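Local coordinates for protein exopolygalacturonase (Yersinia enterocolitica, PDB 2UVF) that probably hydrolyses pectin-derived polygalacturonic acid from the chain end, as a family 28 exopolygalacturonase that binds digalacturonic acid, at residues R478-D489 with Y520-N531. Sequence-based numbering, arbitrary orientation. Where two conformers were deposited one is given.
Sequences RNVTFRNNAMRD and YDFTLKNVTVDN. With SO4 (sulfate ion), chain E.
Two successive coils of the right-handed parallel beta-helix meet here, with Val480 lying against Phe522 and Asn484 bonded to Asn526. Strands 480-483 and 520-525 run parallel at 7°, and the in-register chains turn the same corner at Asn484 and Asn526, beyond which 485-488 pairs with 527-531. At that corner Asn526 ND2 donates to Asn484 OD1 over 3.0 Å. The acceptor lies in the amide plane of Asn526 and the two amides are nearly coplanar, the geometry of an asparagine ladder. Asn526 OD1 accepts from Asn558 ND2, carrying the ladder to the following coil, a recurrent feature of pectinase-type beta-helices.

Inside the helix, Val480 CB sits 3.8 Å from the centroid of the Phe522 ring, almost on its normal, as a CH-pi contact over one face. Phe482 CD2 meets Leu524 CD1 at 3.5 Å, and Val527 CG2 reaches the same ring atom from past the corner. Met487, bent at chi3 (-85°), brings CE to 3.6 Å from Val529 CG2.

On the outer surface, Arg478 CB lies over the Tyr520 ring, and its extended chain carries NH1 to Tyr520 OH at 3.1 Å; NE is salt-bridged to Glu449. At the far end, Arg488 NH2 gives hydrogen bonds to sulfate O1 (3.0 Å) and O3 (3.2 Å).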
# COMPACT_ATOMS: atom_id res chain seq x y z
N ARG A 478 -11.12 -1.21 13.18
CA ARG A 478 -10.83 -1.67 14.52
C ARG A 478 -9.55 -2.48 14.50
O ARG A 478 -9.13 -2.98 13.45
CB ARG A 478 -11.99 -2.50 15.09
CG ARG A 478 -12.36 -3.76 14.31
CD ARG A 478 -13.73 -4.27 14.80
NE ARG A 478 -14.28 -5.39 14.03
CZ ARG A 478 -15.57 -5.74 14.05
NH1 ARG A 478 -16.46 -5.07 14.79
NH2 ARG A 478 -15.99 -6.75 13.30
N ASN A 479 -8.95 -2.61 15.68
CA ASN A 479 -7.68 -3.31 15.85
C ASN A 479 -6.60 -2.91 14.82
O ASN A 479 -6.09 -3.74 14.07
CB ASN A 479 -7.89 -4.82 15.94
CG ASN A 479 -6.64 -5.55 16.34
OD1 ASN A 479 -5.79 -5.00 17.06
ND2 ASN A 479 -6.48 -6.77 15.84
N VAL A 480 -6.30 -1.62 14.81
CA VAL A 480 -5.28 -1.02 13.93
C VAL A 480 -4.12 -0.57 14.82
O VAL A 480 -4.32 0.19 15.77
CB VAL A 480 -5.88 0.18 13.12
CG1 VAL A 480 -4.79 1.04 12.51
CG2 VAL A 480 -6.86 -0.30 12.03
N THR A 481 -2.91 -1.07 14.53
CA THR A 481 -1.70 -0.74 15.28
C THR A 481 -0.71 -0.03 14.39
O THR A 481 -0.40 -0.49 13.29
CB THR A 481 -1.01 -1.99 15.95
OG1 THR A 481 -1.89 -2.55 16.93
CG2 THR A 481 0.29 -1.62 16.65
N PHE A 482 -0.20 1.10 14.88
CA PHE A 482 0.75 1.91 14.15
C PHE A 482 1.93 2.17 15.09
O PHE A 482 1.85 3.01 15.96
CB PHE A 482 0.08 3.21 13.70
CG PHE A 482 0.93 4.08 12.83
CD1 PHE A 482 0.81 4.02 11.44
CD2 PHE A 482 1.84 4.97 13.39
CE1 PHE A 482 1.58 4.85 10.64
CE2 PHE A 482 2.60 5.79 12.59
CZ PHE A 482 2.47 5.72 11.21
N ARG A 483 3.02 1.43 14.88
CA ARG A 483 4.10 1.40 15.86
C ARG A 483 5.50 1.31 15.25
O ARG A 483 5.65 0.90 14.11
CB ARG A 483 3.89 0.23 16.85
CG ARG A 483 4.08 -1.15 16.27
CD ARG A 483 4.12 -2.18 17.36
NE ARG A 483 4.44 -3.51 16.87
CZ ARG A 483 4.03 -4.65 17.45
NH1 ARG A 483 3.26 -4.61 18.53
NH2 ARG A 483 4.38 -5.81 16.92
N ASN A 484 6.51 1.67 16.03
CA ASN A 484 7.89 1.49 15.60
C ASN A 484 8.10 2.09 14.21
O ASN A 484 8.69 1.48 13.34
CB ASN A 484 8.26 0.02 15.61
CG ASN A 484 8.24 -0.56 16.99
OD1 ASN A 484 8.32 0.16 17.99
ND2 ASN A 484 8.12 -1.88 17.07
N ASN A 485 7.60 3.31 14.04
CA ASN A 485 7.71 4.05 12.79
C ASN A 485 8.37 5.37 13.07
O ASN A 485 8.09 6.00 14.09
CB ASN A 485 6.32 4.33 12.20
CG ASN A 485 5.59 3.08 11.81
OD1 ASN A 485 4.41 2.91 12.11
ND2 ASN A 485 6.28 2.19 11.15
N ALA A 486 9.21 5.81 12.13
CA ALA A 486 9.84 7.11 12.23
C ALA A 486 9.43 8.01 11.08
O ALA A 486 9.37 7.59 9.94
CB ALA A 486 11.37 6.98 12.30
N MET A 487 9.17 9.28 11.39
CA MET A 487 8.61 10.18 10.39
C MET A 487 9.23 11.57 10.44
O MET A 487 9.56 12.07 11.50
CB MET A 487 7.10 10.28 10.56
CG MET A 487 6.41 8.93 10.83
SD MET A 487 4.64 8.94 10.44
CE MET A 487 3.87 9.58 11.89
N ARG A 488 9.40 12.18 9.27
CA ARG A 488 10.08 13.48 9.19
C ARG A 488 9.44 14.35 8.12
O ARG A 488 9.20 13.89 7.01
CB ARG A 488 11.59 13.29 8.93
CG ARG A 488 12.35 14.54 8.53
CD ARG A 488 13.85 14.44 8.72
NE ARG A 488 14.35 15.76 9.13
CZ ARG A 488 14.98 16.60 8.31
NH1 ARG A 488 15.22 16.24 7.06
NH2 ARG A 488 15.36 17.80 8.74
N ASP A 489 9.17 15.60 8.46
CA ASP A 489 8.67 16.56 7.48
C ASP A 489 7.31 16.16 6.89
O ASP A 489 7.05 16.37 5.71
CB ASP A 489 9.70 16.80 6.37
CG ASP A 489 10.94 17.53 6.86
OD1 ASP A 489 10.93 18.09 7.95
OD2 ASP A 489 11.93 17.57 6.12
N TYR A 520 -12.47 2.28 16.65
CA TYR A 520 -12.10 1.90 18.01
C TYR A 520 -10.94 0.90 18.04
O TYR A 520 -10.70 0.16 17.07
CB TYR A 520 -13.32 1.43 18.83
CG TYR A 520 -13.91 0.10 18.43
CD1 TYR A 520 -13.41 -1.09 18.95
CD2 TYR A 520 -15.00 0.03 17.54
CE1 TYR A 520 -13.94 -2.32 18.58
CE2 TYR A 520 -15.55 -1.20 17.17
CZ TYR A 520 -15.01 -2.36 17.69
OH TYR A 520 -15.54 -3.58 17.33
N ASP A 521 -10.23 0.87 19.17
CA ASP A 521 -9.12 -0.05 19.36
C ASP A 521 -7.99 0.30 18.36
O ASP A 521 -7.63 -0.48 17.48
CB ASP A 521 -9.60 -1.51 19.27
CG ASP A 521 -8.52 -2.51 19.63
OD1 ASP A 521 -7.58 -2.15 20.37
OD2 ASP A 521 -8.62 -3.67 19.14
N PHE A 522 -7.48 1.52 18.51
CA PHE A 522 -6.34 2.03 17.75
C PHE A 522 -5.19 2.24 18.72
O PHE A 522 -5.36 2.80 19.80
CB PHE A 522 -6.66 3.38 17.09
CG PHE A 522 -7.26 3.26 15.70
CD1 PHE A 522 -8.36 2.44 15.46
CD2 PHE A 522 -6.73 4.01 14.64
CE1 PHE A 522 -8.90 2.34 14.18
CE2 PHE A 522 -7.29 3.92 13.36
CZ PHE A 522 -8.36 3.09 13.13
N THR A 523 -4.02 1.79 18.29
CA THR A 523 -2.80 1.90 19.06
C THR A 523 -1.72 2.65 18.28
O THR A 523 -1.33 2.25 17.17
CB THR A 523 -2.30 0.50 19.45
OG1 THR A 523 -3.29 -0.12 20.28
CG2 THR A 523 -0.97 0.56 20.20
N LEU A 524 -1.27 3.76 18.88
CA LEU A 524 -0.11 4.51 18.45
C LEU A 524 1.00 4.39 19.52
O LEU A 524 0.84 4.88 20.63
CB LEU A 524 -0.48 5.97 18.19
CG LEU A 524 0.40 6.76 17.21
CD1 LEU A 524 -0.13 6.62 15.79
CD2 LEU A 524 0.40 8.22 17.61
N LYS A 525 2.10 3.73 19.16
CA LYS A 525 3.16 3.37 20.11
C LYS A 525 4.54 3.50 19.46
O LYS A 525 4.71 3.13 18.29
CB LYS A 525 2.98 1.93 20.58
CG LYS A 525 3.63 1.64 21.92
CD LYS A 525 3.17 0.30 22.51
CE LYS A 525 1.64 0.26 22.71
NZ LYS A 525 1.20 -0.72 23.78
N ASN A 526 5.51 4.01 20.22
CA ASN A 526 6.93 4.06 19.79
C ASN A 526 7.08 4.75 18.43
O ASN A 526 7.63 4.17 17.51
CB ASN A 526 7.52 2.64 19.68
CG ASN A 526 7.39 1.83 20.97
OD1 ASN A 526 7.14 2.36 22.04
ND2 ASN A 526 7.56 0.52 20.85
N VAL A 527 6.57 5.98 18.33
CA VAL A 527 6.51 6.75 17.08
C VAL A 527 7.12 8.12 17.33
O VAL A 527 6.79 8.79 18.30
CB VAL A 527 5.05 6.89 16.54
CG1 VAL A 527 4.93 8.02 15.50
CG2 VAL A 527 4.53 5.55 15.99
N THR A 528 8.02 8.52 16.44
CA THR A 528 8.68 9.81 16.52
C THR A 528 8.39 10.57 15.23
O THR A 528 8.49 10.00 14.14
CB THR A 528 10.20 9.64 16.70
OG1 THR A 528 10.68 8.70 15.71
CG2 THR A 528 10.51 9.11 18.10
N VAL A 529 8.01 11.82 15.37
CA VAL A 529 7.89 12.72 14.25
C VAL A 529 8.74 13.95 14.51
O VAL A 529 8.60 14.59 15.55
CB VAL A 529 6.42 13.23 14.02
CG1 VAL A 529 6.35 14.14 12.78
CG2 VAL A 529 5.44 12.09 13.92
N ASP A 530 9.61 14.27 13.56
CA ASP A 530 10.31 15.55 13.53
C ASP A 530 9.76 16.40 12.39
O ASP A 530 9.97 16.08 11.22
CB ASP A 530 11.81 15.36 13.37
CG ASP A 530 12.60 16.66 13.49
OD1 ASP A 530 12.08 17.71 13.93
OD2 ASP A 530 13.78 16.62 13.11
N ASN A 531 9.07 17.47 12.75
CA ASN A 531 8.51 18.44 11.82
C ASN A 531 7.24 17.98 11.14
O ASN A 531 7.16 16.87 10.59
CB ASN A 531 9.52 18.88 10.75
CG ASN A 531 10.80 19.46 11.34
OD1 ASN A 531 11.89 19.25 10.80
ND2 ASN A 531 10.67 20.18 12.45
S SO4 E . 15.74 19.28 12.11
O1 SO4 E . 16.30 18.03 11.58
O2 SO4 E . 16.84 20.24 12.27
O3 SO4 E . 14.75 19.83 11.18
O4 SO4 E . 15.13 19.03 13.42